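Local coordinates for protein 6-phosphogluconate dehydrogenase, NAD-binding (Geobacter metallireducens, PDB 3PEF) that binds NADP(H) and probably reduces succinic semialdehyde to gamma-hydroxybutyrate, as a member of the beta-hydroxyacid dehydrogenase family, at residues 55-68 with 84-98. The protein carries 2 engineered substitutions. Residues are numbered along the deposited sequence; the frame is centred on the assembly and turned at random.
Sequences VESCPVTFAMLADP and GIGEGRGYVDMSTVD. With NAP (NADP nicotinamide-adenine-dinucleotide phosphate), chain I.
Arg89 reaches across to the end of helix 54-57, where its bend at chi3 (-68°) brings NE to Val55 O, a 2.7 Å hydrogen bond. Glu56 O lies over one guanidinium face and Gly86 O over the opposite one. In plane, NH2 bonds Gly84 O and NH1 pairs with Glu87 OE1 at 3.1 Å. Glu56 OE1 is a long charge partner, 3.7 Å from NH2 and well out of plane. With an alanine replacing Arg89, Val55 O and Gly84 O would probably lose their guanidinium donors and Glu87 its charge partner.

Parallel strands 60-63 and 90-93 are neighbours in the Rossmann sheet. Thr61 and Ala63 exchange backbone hydrogen bonds with Gly90, Val92 and Met94, and Gly90 N gives to Pro59 O. On one face, Phe62 and Val92 lie side by side, CD1 to CB 3.7 Å. Met94 SD meets the ring obliquely, 4.8 Å from its centroid, a Met-aromatic contact. On the other, Tyr91 has CG anti to the backbone N (chi1 -173°); this carries the ring along the sheet, its OH 3.2 Å from Ala63 CB.

Ser95 OG accepts from Leu65 N (2.8 Å) and donates to the syn lone pair of Asp93 OD1. Ser95 N also bonds OD1, an Asx turn. Thr96 N donates to O3D of the nicotinamide ribose at 3.1 Å. The serine hydroxyl thus ties together the loops after the two strands, which line the cofactor site.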
ATOM      1  N   VAL A  55     -22.107 -10.322  37.576  1.00 22.37           N
ATOM      2  CA  VAL A  55     -23.089 -11.021  36.758  1.00 25.74           C
ATOM      3  C   VAL A  55     -23.957 -11.967  37.610  1.00 35.41           C
ATOM      4  O   VAL A  55     -25.038 -12.398  37.183  1.00 35.04           O
ATOM      5  CB  VAL A  55     -22.383 -11.759  35.610  1.00 32.48           C
ATOM      6  CG1 VAL A  55     -23.279 -12.781  35.015  1.00 48.92           C
ATOM      7  CG2 VAL A  55     -21.880 -10.738  34.543  1.00 19.53           C
ATOM      8  N   GLU A  56     -23.492 -12.264  38.823  1.00 27.15           N
ATOM      9  CA  GLU A  56     -24.281 -13.054  39.768  1.00 31.66           C
ATOM     10  C   GLU A  56     -25.450 -12.231  40.254  1.00 31.15           C
ATOM     11  O   GLU A  56     -26.543 -12.752  40.475  1.00 31.96           O
ATOM     12  CB  GLU A  56     -23.445 -13.462  40.990  1.00 29.64           C
ATOM     13  CG  GLU A  56     -22.604 -14.694  40.813  1.00 40.00           C
ATOM     14  CD  GLU A  56     -23.412 -15.984  40.885  1.00 42.73           C
ATOM     15  OE1 GLU A  56     -24.609 -15.936  41.256  1.00 38.27           O
ATOM     16  OE2 GLU A  56     -22.834 -17.048  40.565  1.00 39.53           O
ATOM     17  N   SER A  57     -25.212 -10.933  40.409  1.00 29.87           N
ATOM     18  CA  SER A  57     -26.114 -10.105  41.187  1.00 37.26           C
ATOM     19  C   SER A  57     -26.898  -9.080  40.382  1.00 40.11           C
ATOM     20  O   SER A  57     -27.776  -8.428  40.934  1.00 36.56           O
ATOM     21  CB  SER A  57     -25.338  -9.396  42.302  1.00 35.32           C
ATOM     22  OG  SER A  57     -24.396  -8.495  41.754  1.00 38.91           O
ATOM     23  N   CYS A  58     -26.585  -8.930  39.094  1.00 36.35           N
ATOM     24  CA  CYS A  58     -27.286  -7.967  38.244  1.00 28.81           C
ATOM     25  C   CYS A  58     -28.073  -8.663  37.139  1.00 28.24           C
ATOM     26  O   CYS A  58     -27.619  -9.656  36.586  1.00 35.32           O
ATOM     27  CB  CYS A  58     -26.307  -6.952  37.638  1.00 37.79           C
ATOM     28  SG  CYS A  58     -25.397  -5.989  38.880  1.00 31.91           S
ATOM     29  N   PRO A  59     -29.271  -8.146  36.822  1.00 31.40           N
ATOM     30  CA  PRO A  59     -30.111  -8.743  35.778  1.00 29.26           C
ATOM     31  C   PRO A  59     -29.495  -8.534  34.392  1.00 31.50           C
ATOM     32  O   PRO A  59     -29.577  -9.415  33.548  1.00 31.65           O
ATOM     33  CB  PRO A  59     -31.417  -7.957  35.890  1.00 35.36           C
ATOM     34  CG  PRO A  59     -31.345  -7.239  37.204  1.00 33.84           C
ATOM     35  CD  PRO A  59     -29.919  -6.991  37.467  1.00 27.96           C
ATOM     36  N   VAL A  60     -28.881  -7.373  34.183  1.00 28.55           N
ATOM     37  CA  VAL A  60     -28.222  -7.034  32.931  1.00 27.06           C
ATOM     38  C   VAL A  60     -26.885  -6.381  33.248  1.00 25.71           C
ATOM     39  O   VAL A  60     -26.829  -5.462  34.070  1.00 23.92           O
ATOM     40  CB  VAL A  60     -29.051  -6.011  32.136  1.00 27.28           C
ATOM     41  CG1 VAL A  60     -28.304  -5.592  30.882  1.00 25.51           C
ATOM     42  CG2 VAL A  60     -30.428  -6.595  31.807  1.00 23.75           C
ATOM     43  N   THR A  61     -25.816  -6.846  32.601  1.00 22.46           N
ATOM     44  CA  THR A  61     -24.476  -6.287  32.823  1.00 19.97           C
ATOM     45  C   THR A  61     -23.851  -5.851  31.500  1.00 24.57           C
ATOM     46  O   THR A  61     -23.874  -6.597  30.514  1.00 22.88           O
ATOM     47  CB  THR A  61     -23.538  -7.310  33.519  1.00 21.59           C
ATOM     48  OG1 THR A  61     -24.062  -7.636  34.818  1.00 25.09           O
ATOM     49  CG2 THR A  61     -22.131  -6.724  33.673  1.00 20.39           C
ATOM     50  N   PHE A  62     -23.297  -4.644  31.474  1.00 23.88           N
ATOM     51  CA  PHE A  62     -22.625  -4.128  30.278  1.00 20.24           C
ATOM     52  C   PHE A  62     -21.116  -4.301  30.435  1.00 26.38           C
ATOM     53  O   PHE A  62     -20.600  -4.209  31.547  1.00 26.18           O
ATOM     54  CB  PHE A  62     -22.961  -2.650  30.075  1.00 16.06           C
ATOM     55  CG  PHE A  62     -24.438  -2.369  29.981  1.00 24.27           C
ATOM     56  CD1 PHE A  62     -25.137  -2.647  28.809  1.00 23.17           C
ATOM     57  CD2 PHE A  62     -25.127  -1.828  31.060  1.00 27.28           C
ATOM     58  CE1 PHE A  62     -26.508  -2.398  28.723  1.00 21.24           C
ATOM     59  CE2 PHE A  62     -26.494  -1.573  30.984  1.00 26.45           C
ATOM     60  CZ  PHE A  62     -27.185  -1.862  29.809  1.00 21.97           C
ATOM     61  N   ALA A  63     -20.411  -4.559  29.336  1.00 26.00           N
ATOM     62  CA  ALA A  63     -18.947  -4.649  29.371  1.00 24.95           C
ATOM     63  C   ALA A  63     -18.343  -3.765  28.297  1.00 21.29           C
ATOM     64  O   ALA A  63     -18.850  -3.712  27.172  1.00 19.77           O
ATOM     65  CB  ALA A  63     -18.479  -6.085  29.188  1.00 18.51           C
ATOM     66  N   MET A  64     -17.261  -3.075  28.646  1.00 17.62           N
ATOM     67  CA  MET A  64     -16.594  -2.149  27.729  1.00 20.97           C
ATOM     68  C   MET A  64     -15.084  -2.328  27.841  1.00 25.71           C
ATOM     69  O   MET A  64     -14.401  -1.548  28.501  1.00 19.61           O
ATOM     70  CB  MET A  64     -17.003  -0.689  28.031  1.00 16.79           C
ATOM     71  CG  MET A  64     -16.669   0.292  26.905  1.00 18.88           C
ATOM     72  SD  MET A  64     -17.343  -0.314  25.325  1.00 26.93           S
ATOM     73  CE  MET A  64     -17.477   1.224  24.407  1.00 25.51           C
ATOM     74  N   LEU A  65     -14.580  -3.371  27.189  1.00 18.75           N
ATOM     75  CA  LEU A  65     -13.201  -3.817  27.328  1.00 20.81           C
ATOM     76  C   LEU A  65     -12.379  -3.521  26.070  1.00 22.46           C
ATOM     77  O   LEU A  65     -12.938  -3.296  24.999  1.00 22.27           O
ATOM     78  CB  LEU A  65     -13.200  -5.321  27.625  1.00 15.49           C
ATOM     79  CG  LEU A  65     -13.971  -5.616  28.916  1.00 21.01           C
ATOM     80  CD1 LEU A  65     -14.236  -7.099  29.103  1.00 19.83           C
ATOM     81  CD2 LEU A  65     -13.239  -5.013  30.135  1.00 21.71           C
ATOM     82  N   ALA A  66     -11.055  -3.554  26.208  1.00 22.66           N
ATOM     83  CA  ALA A  66     -10.137  -3.137  25.149  1.00 18.12           C
ATOM     84  C   ALA A  66     -10.274  -3.867  23.822  1.00 23.38           C
ATOM     85  O   ALA A  66     -10.355  -3.230  22.775  1.00 27.40           O
ATOM     86  CB  ALA A  66      -8.680  -3.236  25.629  1.00 18.04           C
ATOM     87  N   ASP A  67     -10.226  -5.197  23.858  1.00 19.75           N
ATOM     88  CA  ASP A  67     -10.021  -5.974  22.632  1.00 21.36           C
ATOM     89  C   ASP A  67     -10.497  -7.420  22.799  1.00 19.40           C
ATOM     90  O   ASP A  67     -10.937  -7.793  23.876  1.00 22.70           O
ATOM     91  CB  ASP A  67      -8.546  -5.931  22.201  1.00 14.61           C
ATOM     92  CG  ASP A  67      -7.591  -6.415  23.286  1.00 27.94           C
ATOM     93  OD1 ASP A  67      -8.058  -6.820  24.379  1.00 25.76           O
ATOM     94  OD2 ASP A  67      -6.361  -6.393  23.044  1.00 35.03           O
ATOM     95  N   PRO A  68     -10.439  -8.224  21.727  1.00 19.82           N
ATOM     96  CA  PRO A  68     -10.910  -9.612  21.851  1.00 24.21           C
ATOM     97  C   PRO A  68     -10.227 -10.383  22.996  1.00 29.60           C
ATOM     98  O   PRO A  68     -10.914 -11.111  23.702  1.00 26.05           O
ATOM     99  CB  PRO A  68     -10.577 -10.219  20.486  1.00 24.05           C
ATOM    100  CG  PRO A  68     -10.685  -9.037  19.536  1.00 23.30           C
ATOM    101  CD  PRO A  68     -10.176  -7.846  20.323  1.00 23.17           C
ATOM    102  N   GLY A  84     -20.349 -16.949  36.737  1.00 30.64           N
ATOM    103  CA  GLY A  84     -21.377 -16.265  37.498  1.00 24.92           C
ATOM    104  C   GLY A  84     -22.733 -16.099  36.832  1.00 28.24           C
ATOM    105  O   GLY A  84     -23.734 -15.870  37.513  1.00 31.25           O
ATOM    106  N   ILE A  85     -22.777 -16.190  35.507  1.00 22.96           N
ATOM    107  CA  ILE A  85     -24.032 -15.949  34.798  1.00 24.64           C
ATOM    108  C   ILE A  85     -24.948 -17.180  34.836  1.00 36.42           C
ATOM    109  O   ILE A  85     -24.486 -18.310  35.011  1.00 35.72           O
ATOM    110  CB  ILE A  85     -23.787 -15.504  33.330  1.00 40.66           C
ATOM    111  CG1 ILE A  85     -25.032 -14.817  32.754  1.00 44.45           C
ATOM    112  CG2 ILE A  85     -23.336 -16.683  32.463  1.00 30.98           C
ATOM    113  CD1 ILE A  85     -24.772 -13.437  32.149  1.00 37.05           C
ATOM    114  N   GLY A  86     -26.248 -16.949  34.673  1.00 40.01           N
ATOM    115  CA  GLY A  86     -27.228 -18.021  34.671  1.00 36.61           C
ATOM    116  C   GLY A  86     -28.638 -17.528  34.947  1.00 39.70           C
ATOM    117  O   GLY A  86     -28.863 -16.329  35.169  1.00 34.96           O
ATOM    118  N   GLU A  87     -29.594 -18.452  34.918  1.00 40.81           N
ATOM    119  CA  GLU A  87     -30.979 -18.131  35.241  1.00 44.45           C
ATOM    120  C   GLU A  87     -31.501 -16.929  34.449  1.00 40.53           C
ATOM    121  O   GLU A  87     -32.298 -16.132  34.955  1.00 37.34           O
ATOM    122  CB  GLU A  87     -31.118 -17.863  36.739  1.00 52.00           C
ATOM    123  CG  GLU A  87     -30.454 -18.906  37.624  1.00 62.47           C
ATOM    124  CD  GLU A  87     -30.504 -18.523  39.092  1.00 72.02           C
ATOM    125  OE1 GLU A  87     -29.448 -18.149  39.652  1.00 75.83           O
ATOM    126  OE2 GLU A  87     -31.604 -18.582  39.683  1.00 77.05           O
ATOM    127  N   GLY A  88     -31.034 -16.795  33.215  1.00 36.36           N
ATOM    128  CA  GLY A  88     -31.529 -15.765  32.316  1.00 34.35           C
ATOM    129  C   GLY A  88     -30.943 -14.377  32.476  1.00 37.91           C
ATOM    130  O   GLY A  88     -31.307 -13.466  31.731  1.00 37.64           O
ATOM    131  N   ARG A  89     -30.039 -14.197  33.434  1.00 31.50           N
ATOM    132  CA  ARG A  89     -29.389 -12.895  33.572  1.00 27.22           C
ATOM    133  C   ARG A  89     -28.639 -12.598  32.277  1.00 35.21           C
ATOM    134  O   ARG A  89     -28.154 -13.523  31.614  1.00 33.99           O
ATOM    135  CB  ARG A  89     -28.460 -12.866  34.797  1.00 26.17           C
ATOM    136  CG  ARG A  89     -29.219 -13.055  36.115  1.00 32.47           C
ATOM    137  CD  ARG A  89     -28.324 -12.847  37.343  1.00 27.24           C
ATOM    138  NE  ARG A  89     -27.315 -13.900  37.485  1.00 25.81           N
ATOM    139  CZ  ARG A  89     -27.554 -15.093  38.012  1.00 29.42           C
ATOM    140  NH1 ARG A  89     -28.775 -15.392  38.442  1.00 33.15           N
ATOM    141  NH2 ARG A  89     -26.574 -15.986  38.117  1.00 30.27           N
ATOM    142  N   GLY A  90     -28.563 -11.318  31.906  1.00 31.60           N
ATOM    143  CA  GLY A  90     -28.036 -10.931  30.608  1.00 23.29           C
ATOM    144  C   GLY A  90     -26.648 -10.308  30.644  1.00 30.01           C
ATOM    145  O   GLY A  90     -26.282  -9.608  31.602  1.00 31.50           O
ATOM    146  N   TYR A  91     -25.873 -10.581  29.597  1.00 27.74           N
ATOM    147  CA  TYR A  91     -24.542 -10.009  29.432  1.00 25.55           C
ATOM    148  C   TYR A  91     -24.520  -9.260  28.106  1.00 25.70           C
ATOM    149  O   TYR A  91     -24.795  -9.832  27.051  1.00 24.84           O
ATOM    150  CB  TYR A  91     -23.483 -11.110  29.433  1.00 22.89           C
ATOM    151  CG  TYR A  91     -22.040 -10.615  29.442  1.00 24.68           C
ATOM    152  CD1 TYR A  91     -21.137 -11.003  28.449  1.00 21.28           C
ATOM    153  CD2 TYR A  91     -21.588  -9.757  30.441  1.00 18.64           C
ATOM    154  CE1 TYR A  91     -19.800 -10.563  28.466  1.00 22.30           C
ATOM    155  CE2 TYR A  91     -20.269  -9.316  30.474  1.00 21.49           C
ATOM    156  CZ  TYR A  91     -19.375  -9.723  29.492  1.00 27.95           C
ATOM    157  OH  TYR A  91     -18.073  -9.265  29.539  1.00 21.65           O
ATOM    158  N   VAL A  92     -24.218  -7.974  28.166  1.00 18.65           N
ATOM    159  CA  VAL A  92     -24.197  -7.141  26.967  1.00 22.12           C
ATOM    160  C   VAL A  92     -22.769  -6.648  26.720  1.00 25.83           C
ATOM    161  O   VAL A  92     -22.314  -5.698  27.362  1.00 26.02           O
ATOM    162  CB  VAL A  92     -25.124  -5.914  27.114  1.00 17.21           C
ATOM    163  CG1 VAL A  92     -25.080  -5.062  25.849  1.00 18.78           C
ATOM    164  CG2 VAL A  92     -26.568  -6.348  27.429  1.00 17.99           C
ATOM    165  N   ASP A  93     -22.045  -7.305  25.827  1.00 23.72           N
ATOM    166  CA  ASP A  93     -20.663  -6.903  25.566  1.00 24.72           C
ATOM    167  C   ASP A  93     -20.603  -5.797  24.521  1.00 26.46           C
ATOM    168  O   ASP A  93     -20.995  -5.994  23.356  1.00 26.28           O
ATOM    169  CB  ASP A  93     -19.782  -8.094  25.150  1.00 25.15           C
ATOM    170  CG  ASP A  93     -18.275  -7.804  25.321  1.00 35.25           C
ATOM    171  OD1 ASP A  93     -17.890  -6.627  25.504  1.00 31.86           O
ATOM    172  OD2 ASP A  93     -17.474  -8.757  25.291  1.00 38.98           O
ATOM    173  N   MET A  94     -20.113  -4.639  24.946  1.00 19.03           N
ATOM    174  CA  MET A  94     -20.059  -3.451  24.082  1.00 22.06           C
ATOM    175  C   MET A  94     -18.643  -3.168  23.569  1.00 22.16           C
ATOM    176  O   MET A  94     -18.389  -2.162  22.882  1.00 24.10           O
ATOM    177  CB  MET A  94     -20.659  -2.243  24.803  1.00 21.29           C
ATOM    178  CG  MET A  94     -22.035  -2.552  25.392  1.00 20.40           C
ATOM    179  SD  MET A  94     -22.822  -1.154  26.239  1.00 24.97           S
ATOM    180  CE  MET A  94     -23.228  -0.043  24.867  1.00 23.51           C
ATOM    181  N   SER A  95     -17.733  -4.087  23.868  1.00 21.39           N
ATOM    182  CA  SER A  95     -16.363  -4.006  23.368  1.00 21.69           C
ATOM    183  C   SER A  95     -16.293  -4.111  21.847  1.00 17.25           C
ATOM    184  O   SER A  95     -17.070  -4.834  21.236  1.00 24.56           O
ATOM    185  CB  SER A  95     -15.523  -5.136  23.965  1.00 18.53           C
ATOM    186  OG  SER A  95     -15.725  -5.237  25.365  1.00 24.88           O
ATOM    187  N   THR A  96     -15.328  -3.430  21.239  1.00 17.59           N
ATOM    188  CA  THR A  96     -15.061  -3.635  19.818  1.00 17.33           C
ATOM    189  C   THR A  96     -14.194  -4.860  19.629  1.00 22.06           C
ATOM    190  O   THR A  96     -13.030  -4.910  20.058  1.00 19.88           O
ATOM    191  CB  THR A  96     -14.379  -2.443  19.171  1.00 22.05           C
ATOM    192  OG1 THR A  96     -15.180  -1.284  19.403  1.00 21.48           O
ATOM    193  CG2 THR A  96     -14.237  -2.678  17.651  1.00 17.79           C
ATOM    194  N   VAL A  97     -14.778  -5.848  18.964  1.00 17.19           N
ATOM    195  CA  VAL A  97     -14.223  -7.185  18.904  1.00 15.76           C
ATOM    196  C   VAL A  97     -14.636  -7.770  17.561  1.00 23.55           C
ATOM    197  O   VAL A  97     -15.503  -7.210  16.888  1.00 22.53           O
ATOM    198  CB  VAL A  97     -14.826  -7.978  20.065  1.00 25.78           C
ATOM    199  CG1 VAL A  97     -15.036  -9.399  19.716  1.00 41.71           C
ATOM    200  CG2 VAL A  97     -13.996  -7.764  21.367  1.00 22.31           C
ATOM    201  N   ASP A  98     -14.002  -8.859  17.140  1.00 18.89           N
ATOM    202  CA  ASP A  98     -14.361  -9.467  15.860  1.00 22.72           C
ATOM    203  C   ASP A  98     -15.607 -10.317  16.037  1.00 22.58           C
ATOM    204  O   ASP A  98     -15.893 -10.775  17.144  1.00 28.38           O
ATOM    205  CB  ASP A  98     -13.218 -10.321  15.317  1.00 28.06           C
ATOM    206  CG  ASP A  98     -12.803 -11.421  16.278  1.00 32.10           C
ATOM    207  OD1 ASP A  98     -12.309 -11.103  17.381  1.00 35.24           O
ATOM    208  OD2 ASP A  98     -12.974 -12.603  15.934  1.00 34.04           O
TER
HETATM  209  PA  NAP I 301      -9.337   2.075  27.487  1.00 23.95           P
HETATM  210  O1A NAP I 301      -7.932   1.719  27.191  1.00 21.04           O
HETATM  211  O2A NAP I 301      -9.525   3.357  28.193  1.00 25.15           O
HETATM  212  O5B NAP I 301     -10.034   0.906  28.331  1.00 27.28           O
HETATM  213  C5B NAP I 301      -9.729  -0.439  28.079  1.00 24.43           C
HETATM  214  C4B NAP I 301     -10.431  -1.253  29.151  1.00 24.13           C
HETATM  215  O4B NAP I 301     -10.180  -2.620  28.907  1.00 24.13           O
HETATM  216  C3B NAP I 301      -9.872  -0.946  30.537  1.00 21.32           C
HETATM  217  O3B NAP I 301     -10.964  -1.043  31.421  1.00 22.29           O
HETATM  218  C2B NAP I 301      -8.926  -2.105  30.774  1.00 22.45           C
HETATM  219  O2B NAP I 301      -8.701  -2.426  32.123  1.00 23.98           O
HETATM  220  C1B NAP I 301      -9.707  -3.213  30.092  1.00 22.25           C
HETATM  221  N9A NAP I 301      -8.853  -4.380  29.830  1.00 23.96           N
HETATM  222  C8A NAP I 301      -7.834  -4.457  28.912  1.00 26.45           C
HETATM  223  N7A NAP I 301      -7.288  -5.693  28.991  1.00 23.30           N
HETATM  224  C5A NAP I 301      -7.935  -6.389  29.947  1.00 22.16           C
HETATM  225  C6A NAP I 301      -7.782  -7.687  30.405  1.00 24.96           C
HETATM  226  N6A NAP I 301      -6.845  -8.468  29.885  1.00 25.41           N
HETATM  227  N1A NAP I 301      -8.594  -8.143  31.409  1.00 22.28           N
HETATM  228  C2A NAP I 301      -9.568  -7.318  31.945  1.00 25.97           C
HETATM  229  N3A NAP I 301      -9.721  -6.027  31.475  1.00 24.57           N
HETATM  230  C4A NAP I 301      -8.920  -5.577  30.486  1.00 18.16           C
HETATM  231  O3  NAP I 301     -10.092   2.118  26.087  1.00 19.69           O
HETATM  232  PN  NAP I 301     -11.581   2.519  25.729  1.00 22.33           P
HETATM  233  O1N NAP I 301     -11.566   3.565  24.693  1.00 25.70           O
HETATM  234  O2N NAP I 301     -12.387   2.734  26.948  1.00 18.17           O
HETATM  235  O5D NAP I 301     -11.914   1.097  25.049  1.00 30.53           O
HETATM  236  C5D NAP I 301     -12.980   0.264  25.420  1.00 27.42           C
HETATM  237  C4D NAP I 301     -13.563  -0.302  24.126  1.00 21.69           C
HETATM  238  O4D NAP I 301     -14.333   0.654  23.436  1.00 24.93           O
HETATM  239  C3D NAP I 301     -12.482  -0.688  23.137  1.00 26.71           C
HETATM  240  O3D NAP I 301     -12.947  -1.871  22.522  1.00 20.80           O
HETATM  241  C2D NAP I 301     -12.433   0.469  22.151  1.00 20.29           C
HETATM  242  O2D NAP I 301     -11.987   0.029  20.898  1.00 26.17           O
HETATM  243  C1D NAP I 301     -13.898   0.825  22.101  1.00 26.15           C
HETATM  244  N1N NAP I 301     -14.269   2.193  21.678  1.00 26.12           N
HETATM  245  C2N NAP I 301     -13.507   3.268  22.031  1.00 19.93           C
HETATM  246  C3N NAP I 301     -13.898   4.555  21.671  1.00 23.61           C
HETATM  247  C7N NAP I 301     -13.085   5.737  22.106  1.00 13.18           C
HETATM  248  O7N NAP I 301     -13.232   6.902  21.371  1.00 24.16           O
HETATM  249  N7N NAP I 301     -12.228   5.695  23.141  1.00 14.13           N
HETATM  250  C4N NAP I 301     -15.077   4.759  20.946  1.00 21.05           C
HETATM  251  C5N NAP I 301     -15.862   3.656  20.617  1.00 21.42           C
HETATM  252  C6N NAP I 301     -15.460   2.376  21.001  1.00 24.11           C
HETATM  253  P2B NAP I 301      -7.597  -1.622  33.011  1.00 27.15           P
HETATM  254  O1X NAP I 301      -7.263  -2.546  34.173  1.00 28.82           O
HETATM  255  O2X NAP I 301      -6.399  -1.356  32.158  1.00 19.80           O
HETATM  256  O3X NAP I 301      -8.177  -0.317  33.481  1.00 26.87           O
HETATM  257  O   HOH W   1     -25.740  -9.655  34.464  1.00 30.52           O